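Local coordinates for protein triacylglycerol lipase (Yarrowia lipolytica, PDB 3O0D) that probably hydrolyses triacylglycerols as an extracellular, glycosylated lipase of the alpha/beta-hydrolase fold, at residues A[189-195]-A[240-244]; A[105-109]-A[119-123]; A[203-207]-A[219-223]. Numbering follows the deposited sequence.

Contact 1 (A[189-195]-A[240-244]); sequences QPIVGNA and GYQHC. With K (potassium ion), chain N.
Two irregular loops, 189-195 and 240-244, meet with their end-to-end directions 129° apart; Ile-191 lies beside His-243 (CA-CA 5.3 Å) and Asn-194 beside Tyr-241 (4.4 Å). One direct backbone hydrogen bond joins them, Gln-242 N to Gly-193 O (3.0 Å, 159°). Two CA-H...O contacts accompany it: Tyr-241 CA to the same Gly-193 O (3.3 Å) and Asn-194 CA to Gly-240 O (3.2 Å). Gly-240 has phi 107°, where a side chain would be jammed against the preceding carbonyl. Asn-194, chi1 p, is the N-cap of helix 195-206, its OD1 accepting from Phe-197 N.

A water accepts from Gly-193 N (2.9 Å), donates to Gln-242 O (2.6 Å) and sits 3.1 Å from a potassium ion. His-243 ND1 binds this ion at 3.1 Å, the side-chain amide of Gln-189 also faces it, and His-243 NE2 is hydrogen-bonded to Pro-233 O.

Among apolar contacts, Ile-191 (m, t) sets CG1 over a face of the His-243 ring, 3.6 Å from its centroid in a CH-pi contact, and CG2 3.7 Å from Tyr-241 CB. The arrangement joins loops that follow parallel strands 183-187 and 222-227, on the carboxyl-end side of the sheet where alpha/beta hydrolases place their active-site loops.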
ATOM      1  N   GLN A 189      -4.736   2.491   2.507  1.00 10.62           N
ATOM      2  CA  GLN A 189      -4.817   1.026   2.748  1.00 11.02           C
ATOM      3  C   GLN A 189      -5.744   0.633   3.861  1.00  8.51           C
ATOM      4  O   GLN A 189      -5.659   1.127   4.970  1.00 10.33           O
ATOM      5  CB  GLN A 189      -3.401   0.571   3.106  1.00 11.09           C
ATOM      6  CG  GLN A 189      -3.273  -1.021   3.392  1.00 11.32           C
ATOM      7  CD  GLN A 189      -2.304  -1.200   4.517  1.00 14.01           C
ATOM      8  OE1 GLN A 189      -1.174  -0.684   4.415  1.00 12.21           O
ATOM      9  NE2 GLN A 189      -2.742  -1.810   5.625  1.00 11.83           N
ATOM     10  N   PRO A 190      -6.664  -0.331   3.609  1.00 10.32           N
ATOM     11  CA  PRO A 190      -7.593  -0.761   4.656  1.00 13.22           C
ATOM     12  C   PRO A 190      -6.858  -1.613   5.722  1.00 12.74           C
ATOM     13  O   PRO A 190      -5.662  -2.019   5.467  1.00 12.85           O
ATOM     14  CB  PRO A 190      -8.638  -1.600   3.850  1.00 10.61           C
ATOM     15  CG  PRO A 190      -7.862  -2.177   2.651  1.00 13.69           C
ATOM     16  CD  PRO A 190      -6.810  -1.009   2.326  1.00  9.74           C
ATOM     17  N   ILE A 191      -7.461  -1.828   6.904  1.00 12.85           N
ATOM     18  CA  ILE A 191      -6.847  -2.658   7.931  1.00 13.72           C
ATOM     19  C   ILE A 191      -6.809  -4.132   7.455  1.00 16.79           C
ATOM     20  O   ILE A 191      -7.837  -4.659   7.028  1.00 19.95           O
ATOM     21  CB  ILE A 191      -7.670  -2.560   9.210  1.00 13.52           C
ATOM     22  CG1 ILE A 191      -7.836  -1.123   9.647  1.00 15.45           C
ATOM     23  CG2 ILE A 191      -6.917  -3.313  10.381  1.00 12.36           C
ATOM     24  CD1 ILE A 191      -8.959  -0.931  10.684  1.00 15.85           C
ATOM     25  N   VAL A 192      -5.648  -4.758   7.491  1.00 17.71           N
ATOM     26  CA  VAL A 192      -5.447  -6.041   6.866  1.00 18.81           C
ATOM     27  C   VAL A 192      -5.774  -7.252   7.804  1.00 17.46           C
ATOM     28  O   VAL A 192      -6.321  -8.305   7.335  1.00 17.97           O
ATOM     29  CB  VAL A 192      -3.992  -6.068   6.275  1.00 21.16           C
ATOM     30  CG1 VAL A 192      -3.624  -7.438   5.852  1.00 23.46           C
ATOM     31  CG2 VAL A 192      -3.968  -5.087   4.976  1.00 19.90           C
ATOM     32  N   GLY A 193      -5.398  -7.138   9.049  1.00 15.83           N
ATOM     33  CA  GLY A 193      -5.484  -8.306   9.983  1.00 16.73           C
ATOM     34  C   GLY A 193      -5.735  -7.970  11.421  1.00 18.36           C
ATOM     35  O   GLY A 193      -6.103  -6.862  11.792  1.00 19.05           O
ATOM     36  N   ASN A 194      -5.457  -8.940  12.284  1.00 16.90           N
ATOM     37  CA  ASN A 194      -5.719  -8.782  13.674  1.00 18.39           C
ATOM     38  C   ASN A 194      -4.524  -8.311  14.513  1.00 19.10           C
ATOM     39  O   ASN A 194      -3.501  -7.917  13.955  1.00 19.59           O
ATOM     40  CB  ASN A 194      -6.302 -10.159  14.150  1.00 19.07           C
ATOM     41  CG  ASN A 194      -5.200 -11.200  14.293  1.00 23.80           C
ATOM     42  OD1 ASN A 194      -4.134 -11.083  13.661  1.00 20.13           O
ATOM     43  ND2 ASN A 194      -5.431 -12.224  15.159  1.00 27.48           N
ATOM     44  N   ALA A 195      -4.661  -8.260  15.839  1.00 18.46           N
ATOM     45  CA  ALA A 195      -3.597  -7.716  16.704  1.00 19.37           C
ATOM     46  C   ALA A 195      -2.343  -8.583  16.612  1.00 20.67           C
ATOM     47  O   ALA A 195      -1.230  -8.085  16.514  1.00 20.36           O
ATOM     48  CB  ALA A 195      -4.074  -7.534  18.153  1.00 22.42           C
ATOM     49  N   GLY A 240     -11.167  -6.747  16.711  1.00 41.32           N
ATOM     50  CA  GLY A 240     -10.266  -7.783  16.225  1.00 37.28           C
ATOM     51  C   GLY A 240      -9.280  -7.159  15.212  1.00 32.71           C
ATOM     52  O   GLY A 240      -8.083  -7.380  15.327  1.00 34.28           O
ATOM     53  N   TYR A 241      -9.776  -6.387  14.252  1.00 28.20           N
ATOM     54  CA  TYR A 241      -8.876  -5.792  13.211  1.00 24.52           C
ATOM     55  C   TYR A 241      -8.126  -4.638  13.838  1.00 22.62           C
ATOM     56  O   TYR A 241      -8.725  -3.802  14.542  1.00 22.03           O
ATOM     57  CB  TYR A 241      -9.679  -5.204  12.059  1.00 23.86           C
ATOM     58  CG  TYR A 241     -10.140  -6.231  11.092  1.00 26.52           C
ATOM     59  CD1 TYR A 241     -11.374  -6.887  11.275  1.00 33.11           C
ATOM     60  CD2 TYR A 241      -9.360  -6.594  10.000  1.00 24.19           C
ATOM     61  CE1 TYR A 241     -11.800  -7.866  10.382  1.00 30.66           C
ATOM     62  CE2 TYR A 241      -9.787  -7.587   9.115  1.00 24.93           C
ATOM     63  CZ  TYR A 241     -11.000  -8.216   9.317  1.00 31.09           C
ATOM     64  OH  TYR A 241     -11.387  -9.195   8.425  1.00 31.69           O
ATOM     65  N   GLN A 242      -6.836  -4.529  13.531  1.00 21.29           N
ATOM     66  CA  GLN A 242      -6.121  -3.327  13.908  1.00 20.40           C
ATOM     67  C   GLN A 242      -4.926  -3.168  12.922  1.00 15.94           C
ATOM     68  O   GLN A 242      -4.392  -4.119  12.417  1.00 14.93           O
ATOM     69  CB  GLN A 242      -5.634  -3.349  15.348  1.00 23.95           C
ATOM     70  CG  GLN A 242      -4.599  -4.359  15.660  1.00 27.41           C
ATOM     71  CD  GLN A 242      -4.095  -4.270  17.134  1.00 32.71           C
ATOM     72  OE1 GLN A 242      -4.880  -4.355  18.079  1.00 34.40           O
ATOM     73  NE2 GLN A 242      -2.793  -4.110  17.312  1.00 34.80           N
ATOM     74  N   HIS A 243      -4.512  -1.920  12.709  1.00 13.88           N
ATOM     75  CA  HIS A 243      -3.400  -1.676  11.858  1.00 12.98           C
ATOM     76  C   HIS A 243      -2.053  -1.971  12.549  1.00 11.48           C
ATOM     77  O   HIS A 243      -1.923  -1.907  13.787  1.00 14.49           O
ATOM     78  CB  HIS A 243      -3.358  -0.171  11.517  1.00 12.66           C
ATOM     79  CG  HIS A 243      -4.167   0.242  10.276  1.00 11.64           C
ATOM     80  ND1 HIS A 243      -4.002  -0.280   9.023  1.00 12.38           N
ATOM     81  CD2 HIS A 243      -5.119   1.209  10.162  1.00 12.50           C
ATOM     82  CE1 HIS A 243      -4.799   0.364   8.162  1.00 14.08           C
ATOM     83  NE2 HIS A 243      -5.497   1.269   8.840  1.00 11.47           N
ATOM     84  N   CYS A 244      -1.079  -2.248  11.707  1.00 14.94           N
ATOM     85  CA  CYS A 244       0.312  -2.112  12.117  1.00 15.90           C
ATOM     86  C   CYS A 244       0.680  -0.634  12.236  1.00 16.65           C
ATOM     87  O   CYS A 244      -0.106   0.276  11.851  1.00 17.37           O
ATOM     88  CB  CYS A 244       1.189  -2.818  11.073  1.00 15.50           C
ATOM     89  SG  CYS A 244       1.263  -2.009   9.432  1.00 21.30           S
TER
HETATM   90  K     K N 308      -2.367  -2.867   8.576  1.00 21.57           K
HETATM   91  O   HOH W   1      -3.524  -5.251  10.194  1.00 28.15           O

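Contact 2 (A[105-109]-A[119-123]); sequences LTNFD and TCDDC
Segment 105-109 runs as a short strand through Asn-107 and then bends into a 3-10 segment at Phe-108 and Asp-109, while 119-123 is a loop that ends in a type I turn from Cys-120 to Cys-123. Asn-107 lies opposite Cys-123 (CA-CA 5.7 Å) and Asp-109 opposite Thr-119 (6.3 Å). The backbones are tied by a hydrogen bond from Phe-108 N to Cys-123 O (2.9 Å, 172°), and Asn-107 CA makes a CA-H...O contact with the same oxygen at 3.6 Å.

Asn-107, with chi1 t, turns its amide towards the loop; its OD1 accepts from Asp-109 N (3.0 Å) and, weakly, from Thr-119 OG1 (3.4 Å). Phe-108 CB rests 3.9 Å from Cys-123 SG, and its ring meets Tyr-133 edge-to-face. Cys-120 and Cys-123 form a disulfide in this protein, although Cys-120 SG and Cys-123 SG are 4.6 Å apart in the conformer given. The Asn-107 OD1 to Asp-109 N bond makes an Asx turn where strand 105-107, antiparallel to 124-126, gives way to the 3-10 segment.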
ATOM      1  N   LEU A 105     -11.335 -14.490   9.380  1.00 41.34           N
ATOM      2  CA  LEU A 105      -9.879 -14.245   9.372  1.00 38.47           C
ATOM      3  C   LEU A 105      -9.086 -15.559   9.238  1.00 37.69           C
ATOM      4  O   LEU A 105      -9.367 -16.522   9.960  1.00 38.03           O
ATOM      5  CB  LEU A 105      -9.494 -13.416  10.587  1.00 38.28           C
ATOM      6  CG  LEU A 105      -9.870 -11.943  10.285  1.00 37.59           C
ATOM      7  CD1 LEU A 105     -11.114 -11.519  11.068  1.00 37.33           C
ATOM      8  CD2 LEU A 105      -8.693 -11.010  10.629  1.00 31.68           C
ATOM      9  N   THR A 106      -8.110 -15.581   8.315  1.00 34.03           N
ATOM     10  CA  THR A 106      -7.371 -16.768   7.837  1.00 32.48           C
ATOM     11  C   THR A 106      -5.901 -16.616   8.164  1.00 31.60           C
ATOM     12  O   THR A 106      -5.397 -15.464   8.100  1.00 27.42           O
ATOM     13  CB  THR A 106      -7.435 -16.768   6.320  1.00 32.66           C
ATOM     14  OG1 THR A 106      -8.793 -16.874   5.880  1.00 39.25           O
ATOM     15  CG2 THR A 106      -6.528 -17.876   5.657  1.00 32.88           C
ATOM     16  N   ASN A 107      -5.169 -17.722   8.440  1.00 29.08           N
ATOM     17  CA  ASN A 107      -3.752 -17.593   8.754  1.00 28.69           C
ATOM     18  C   ASN A 107      -2.975 -17.211   7.527  1.00 26.51           C
ATOM     19  O   ASN A 107      -3.133 -17.841   6.465  1.00 26.18           O
ATOM     20  CB  ASN A 107      -3.134 -18.873   9.400  1.00 29.47           C
ATOM     21  CG  ASN A 107      -1.866 -18.550  10.221  1.00 33.22           C
ATOM     22  OD1 ASN A 107      -0.806 -18.225   9.674  1.00 37.38           O
ATOM     23  ND2 ASN A 107      -1.994 -18.599  11.548  1.00 38.13           N
ATOM     24  N   PHE A 108      -2.110 -16.182   7.639  1.00 27.89           N
ATOM     25  CA  PHE A 108      -1.316 -15.779   6.454  1.00 27.95           C
ATOM     26  C   PHE A 108      -0.422 -16.894   5.918  1.00 28.70           C
ATOM     27  O   PHE A 108      -0.034 -16.864   4.751  1.00 28.13           O
ATOM     28  CB  PHE A 108      -0.461 -14.488   6.697  1.00 28.41           C
ATOM     29  CG  PHE A 108       0.112 -13.878   5.434  1.00 26.77           C
ATOM     30  CD1 PHE A 108      -0.650 -13.738   4.290  1.00 26.23           C
ATOM     31  CD2 PHE A 108       1.443 -13.417   5.388  1.00 27.27           C
ATOM     32  CE1 PHE A 108      -0.100 -13.192   3.103  1.00 27.04           C
ATOM     33  CE2 PHE A 108       1.960 -12.876   4.231  1.00 23.61           C
ATOM     34  CZ  PHE A 108       1.214 -12.772   3.097  1.00 25.40           C
ATOM     35  N   ASP A 109      -0.121 -17.920   6.748  1.00 30.13           N
ATOM     36  CA  ASP A 109       0.694 -19.007   6.215  1.00 30.87           C
ATOM     37  C   ASP A 109      -0.042 -19.884   5.176  1.00 30.49           C
ATOM     38  O   ASP A 109       0.575 -20.699   4.471  1.00 30.95           O
ATOM     39  CB  ASP A 109       1.399 -19.833   7.330  1.00 32.62           C
ATOM     40  CG  ASP A 109       0.422 -20.600   8.214  1.00 36.41           C
ATOM     41  OD1 ASP A 109      -0.674 -20.948   7.718  1.00 34.55           O
ATOM     42  OD2 ASP A 109       0.761 -20.862   9.418  1.00 42.34           O
ATOM     43  N   THR A 119       5.287 -17.185   9.783  1.00 36.34           N
ATOM     44  CA  THR A 119       4.390 -16.291  10.541  1.00 36.26           C
ATOM     45  C   THR A 119       4.176 -16.707  12.008  1.00 36.31           C
ATOM     46  O   THR A 119       4.446 -17.832  12.393  1.00 36.75           O
ATOM     47  CB  THR A 119       2.993 -16.261   9.883  1.00 36.68           C
ATOM     48  OG1 THR A 119       2.531 -17.608   9.731  1.00 39.83           O
ATOM     49  CG2 THR A 119       3.078 -15.683   8.562  1.00 39.09           C
ATOM     50  N   CYS A 120       3.653 -15.804  12.815  1.00 34.82           N
ATOM     51  CA  CYS A 120       3.239 -16.139  14.176  1.00 34.84           C
ATOM     52  C   CYS A 120       1.955 -17.027  14.143  1.00 33.90           C
ATOM     53  O   CYS A 120       1.165 -16.971  13.205  1.00 31.21           O
ATOM     54  CB  CYS A 120       3.079 -14.847  14.977  1.00 34.87           C
ATOM     55  SG  CYS A 120       1.613 -13.857  14.712  1.00 38.06           S
ATOM     56  N   ASP A 121       1.733 -17.886  15.133  1.00 33.34           N
ATOM     57  CA  ASP A 121       0.520 -18.719  15.038  1.00 34.09           C
ATOM     58  C   ASP A 121      -0.780 -17.897  15.053  1.00 32.96           C
ATOM     59  O   ASP A 121      -1.774 -18.330  14.491  1.00 35.05           O
ATOM     60  CB  ASP A 121       0.455 -19.825  16.112  1.00 35.60           C
ATOM     61  CG  ASP A 121       1.806 -20.463  16.409  1.00 42.07           C
ATOM     62  OD1 ASP A 121       2.684 -20.615  15.483  1.00 43.96           O
ATOM     63  OD2 ASP A 121       1.965 -20.842  17.611  1.00 48.74           O
ATOM     64  N   ASP A 122      -0.766 -16.701  15.642  1.00 30.32           N
ATOM     65  CA  ASP A 122      -1.972 -15.893  15.669  1.00 29.05           C
ATOM     66  C   ASP A 122      -1.918 -14.718  14.593  1.00 27.88           C
ATOM     67  O   ASP A 122      -2.436 -13.648  14.808  1.00 28.98           O
ATOM     68  CB  ASP A 122      -2.238 -15.418  17.084  1.00 28.18           C
ATOM     69  CG  ASP A 122      -3.621 -14.807  17.254  1.00 33.60           C
ATOM     70  OD1 ASP A 122      -4.612 -15.241  16.564  1.00 32.85           O
ATOM     71  OD2 ASP A 122      -3.692 -13.861  18.083  1.00 36.78           O
ATOM     72  N   CYS A 123      -1.343 -15.008  13.438  1.00 25.53           N
ATOM     73  CA  CYS A 123      -1.154 -14.031  12.333  0.50 26.06           C
ATOM     74  C   CYS A 123      -2.281 -14.190  11.311  1.00 24.00           C
ATOM     75  O   CYS A 123      -2.080 -14.809  10.242  1.00 26.20           O
ATOM     76  CB  CYS A 123       0.221 -14.253  11.669  0.50 25.65           C
ATOM     77  SG  CYS A 123       0.618 -13.252  10.207  0.50 30.85           S
TER

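Contact 3 (A[203-207]-A[219-223]); sequences KLFFG and DRKLY
Helix 195-206 links parallel strands 183-187 and 222-227 in a beta-alpha-beta unit, and here its last turn packs on the start of the second strand. Phe-205 (chi1 m) is the buried residue facing the strand, with its CA 6.7 Å from that of Leu-222; it also packs on Ile-173 and Lys-176 of helix 163-177. Its CD1 lies 3.9 Å from Leu-222 CB and 4.0 Å from Lys-221 CB, and Leu-222 CD2 sits over a ring face, 4.2 Å from the centroid, as a CH-pi contact. Phe-206, also m, brings CZ within 3.7 Å of Leu-222 CB. Its edge, at CE1, meets a face of the Arg-220 guanidinium, 3.8 Å from NE. That arginine, extended with all chi angles near t, runs along its own segment, NE and NH2 both donating to Leu-222 O (3.0 and 3.2 Å), while NH1 reaches Val-213 O. Gly-207, at phi 84°, leaves the helix. No direct hydrogen bond crosses; instead one water donates to Phe-205 O (2.7 Å) and accepts from Lys-221 N (2.6 Å).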
ATOM      1  N   LYS A 203       7.062  -5.946  14.538  1.00 20.44           N
ATOM      2  CA  LYS A 203       8.361  -6.537  14.870  1.00 21.62           C
ATOM      3  C   LYS A 203       9.194  -6.776  13.634  1.00 19.62           C
ATOM      4  O   LYS A 203      10.405  -6.561  13.658  1.00 21.98           O
ATOM      5  CB  LYS A 203       8.126  -7.869  15.621  1.00 21.36           C
ATOM      6  CG  LYS A 203       7.558  -7.668  16.973  1.00 26.30           C
ATOM      7  CD  LYS A 203       7.440  -9.033  17.771  1.00 31.31           C
ATOM      8  CE  LYS A 203       6.176  -9.043  18.616  1.00 38.42           C
ATOM      9  NZ  LYS A 203       6.098 -10.003  19.824  1.00 39.05           N
ATOM     10  N   LEU A 204       8.561  -7.239  12.545  1.00 19.57           N
ATOM     11  CA  LEU A 204       9.210  -7.636  11.341  1.00 19.58           C
ATOM     12  C   LEU A 204       9.845  -6.387  10.734  1.00 20.36           C
ATOM     13  O   LEU A 204      11.010  -6.387  10.321  1.00 19.24           O
ATOM     14  CB  LEU A 204       8.252  -8.332  10.370  1.00 19.88           C
ATOM     15  CG  LEU A 204       8.685  -8.866   9.027  1.00 22.29           C
ATOM     16  CD1 LEU A 204       9.624 -10.128   9.146  1.00 22.29           C
ATOM     17  CD2 LEU A 204       7.505  -9.263   8.196  1.00 24.93           C
ATOM     18  N   PHE A 205       9.079  -5.294  10.680  1.00 18.03           N
ATOM     19  CA  PHE A 205       9.617  -4.125   9.956  1.00 19.64           C
ATOM     20  C   PHE A 205      10.314  -3.116  10.801  1.00 20.22           C
ATOM     21  O   PHE A 205      11.161  -2.384  10.253  1.00 22.39           O
ATOM     22  CB  PHE A 205       8.482  -3.378   9.161  1.00 20.16           C
ATOM     23  CG  PHE A 205       8.181  -4.011   7.853  1.00 18.87           C
ATOM     24  CD1 PHE A 205       8.881  -3.647   6.693  1.00 18.40           C
ATOM     25  CD2 PHE A 205       7.217  -5.001   7.734  1.00 17.96           C
ATOM     26  CE1 PHE A 205       8.629  -4.248   5.469  1.00 18.52           C
ATOM     27  CE2 PHE A 205       6.943  -5.566   6.541  1.00 19.04           C
ATOM     28  CZ  PHE A 205       7.628  -5.204   5.371  1.00 20.70           C
ATOM     29  N   PHE A 206       9.923  -2.966  12.053  1.00 20.19           N
ATOM     30  CA  PHE A 206      10.460  -1.890  12.899  1.00 21.29           C
ATOM     31  C   PHE A 206      11.296  -2.452  14.032  1.00 23.45           C
ATOM     32  O   PHE A 206      11.911  -1.710  14.819  1.00 25.01           O
ATOM     33  CB  PHE A 206       9.330  -1.029  13.457  1.00 19.93           C
ATOM     34  CG  PHE A 206       8.472  -0.403  12.354  1.00 21.47           C
ATOM     35  CD1 PHE A 206       9.002   0.573  11.480  1.00 24.52           C
ATOM     36  CD2 PHE A 206       7.163  -0.712  12.234  1.00 21.33           C
ATOM     37  CE1 PHE A 206       8.172   1.113  10.488  1.00 23.52           C
ATOM     38  CE2 PHE A 206       6.351  -0.199  11.213  1.00 25.50           C
ATOM     39  CZ  PHE A 206       6.870   0.714  10.342  1.00 19.39           C
ATOM     40  N   GLY A 207      11.248  -3.765  14.143  1.00 24.23           N
ATOM     41  CA  GLY A 207      12.072  -4.483  15.106  1.00 25.68           C
ATOM     42  C   GLY A 207      11.561  -4.606  16.548  1.00 27.05           C
ATOM     43  O   GLY A 207      12.247  -5.230  17.354  1.00 26.51           O
ATOM     44  N   ASP A 219      16.823   3.675   6.248  1.00 21.48           N
ATOM     45  CA  ASP A 219      16.657   2.288   6.494  1.00 20.76           C
ATOM     46  C   ASP A 219      15.232   1.834   6.810  1.00 19.98           C
ATOM     47  O   ASP A 219      14.973   0.635   7.074  1.00 18.56           O
ATOM     48  CB  ASP A 219      17.558   1.851   7.624  1.00 26.58           C
ATOM     49  CG  ASP A 219      19.067   1.698   7.153  1.00 30.24           C
ATOM     50  OD1 ASP A 219      19.344   1.606   5.911  1.00 34.86           O
ATOM     51  OD2 ASP A 219      19.962   1.716   8.032  1.00 40.33           O
ATOM     52  N   ARG A 220      14.325   2.802   6.893  1.00 16.27           N
ATOM     53  CA  ARG A 220      12.935   2.425   7.251  1.00 14.07           C
ATOM     54  C   ARG A 220      12.260   1.861   6.044  1.00 13.49           C
ATOM     55  O   ARG A 220      12.469   2.358   4.938  1.00 14.05           O
ATOM     56  CB  ARG A 220      12.227   3.731   7.633  1.00 12.01           C
ATOM     57  CG  ARG A 220      10.711   3.417   7.837  1.00 12.32           C
ATOM     58  CD  ARG A 220      10.152   4.516   8.705  1.00  8.56           C
ATOM     59  NE  ARG A 220       8.651   4.383   8.600  1.00  9.92           N
ATOM     60  CZ  ARG A 220       7.823   5.172   9.264  1.00  9.40           C
ATOM     61  NH1 ARG A 220       8.256   6.111  10.157  1.00  9.87           N
ATOM     62  NH2 ARG A 220       6.491   5.036   9.051  1.00  9.86           N
ATOM     63  N   LYS A 221      11.396   0.824   6.186  1.00 11.49           N
ATOM     64  CA  LYS A 221      10.982   0.222   4.974  1.00 10.38           C
ATOM     65  C   LYS A 221       9.459   0.107   4.885  1.00 10.91           C
ATOM     66  O   LYS A 221       9.009  -0.606   3.982  1.00 12.68           O
ATOM     67  CB  LYS A 221      11.546  -1.236   4.900  1.00 11.92           C
ATOM     68  CG  LYS A 221      13.127  -1.235   4.760  1.00 11.71           C
ATOM     69  CD  LYS A 221      13.531  -0.688   3.419  1.00 15.48           C
ATOM     70  CE  LYS A 221      14.971  -0.008   3.476  1.00 26.14           C
ATOM     71  NZ  LYS A 221      16.000  -0.991   3.619  1.00 28.73           N
ATOM     72  N   LEU A 222       8.753   0.722   5.833  1.00  8.60           N
ATOM     73  CA  LEU A 222       7.250   0.608   5.792  1.00  9.42           C
ATOM     74  C   LEU A 222       6.641   1.951   6.027  1.00  9.94           C
ATOM     75  O   LEU A 222       6.855   2.561   7.095  1.00 10.24           O
ATOM     76  CB  LEU A 222       6.741  -0.425   6.791  1.00 11.02           C
ATOM     77  CG  LEU A 222       5.205  -0.603   6.848  1.00  9.98           C
ATOM     78  CD1 LEU A 222       4.612  -0.954   5.531  1.00 10.61           C
ATOM     79  CD2 LEU A 222       4.990  -1.773   7.826  1.00 13.48           C
ATOM     80  N   TYR A 223       5.806   2.362   5.090  1.00 10.13           N
ATOM     81  CA  TYR A 223       4.994   3.596   5.335  1.00  9.24           C
ATOM     82  C   TYR A 223       3.557   3.332   4.856  1.00  8.32           C
ATOM     83  O   TYR A 223       3.365   2.898   3.706  1.00 10.39           O
ATOM     84  CB  TYR A 223       5.539   4.753   4.471  1.00  8.99           C
ATOM     85  CG  TYR A 223       7.027   5.092   4.731  1.00  8.43           C
ATOM     86  CD1 TYR A 223       7.335   6.023   5.735  1.00 10.99           C
ATOM     87  CD2 TYR A 223       8.021   4.380   4.084  1.00 10.06           C
ATOM     88  CE1 TYR A 223       8.704   6.326   6.044  1.00 12.23           C
ATOM     89  CE2 TYR A 223       9.365   4.689   4.391  1.00  9.52           C
ATOM     90  CZ  TYR A 223       9.641   5.664   5.336  1.00 12.12           C
ATOM     91  OH  TYR A 223      10.975   6.002   5.570  1.00 13.42           O
TER
HETATM   92  O   HOH W   2      11.412  -0.360   8.499  1.00 25.98           O

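Overall arrangement
Helix 195-206 connects all three sites: contact 1 holds its N-cap, contact 3 its last turn, and in contact 2 Thr-119, Cys-120 and Cys-123 touch Trp-200. Contacts 1 and 2 have centres about 13 Å apart and touch, with Tyr-241 OH 3.5 Å from Leu-105 CD1. Contact 3 falls within the chain between the two segments of contact 1; Cys-244 SG meets Leu-222 CD2 at 4.1 Å. Contacts 2 and 3 stay about 7 Å apart (nearest atoms). The potassium ion of contact 1 lies about 7 Å from the Leu-222 side chain and about 11 Å from that of Cys-123. The side chain of Pro-190 lies near, without touching, a probable Ser-162, His-289, Asp-230 triad, consistent with a lipase.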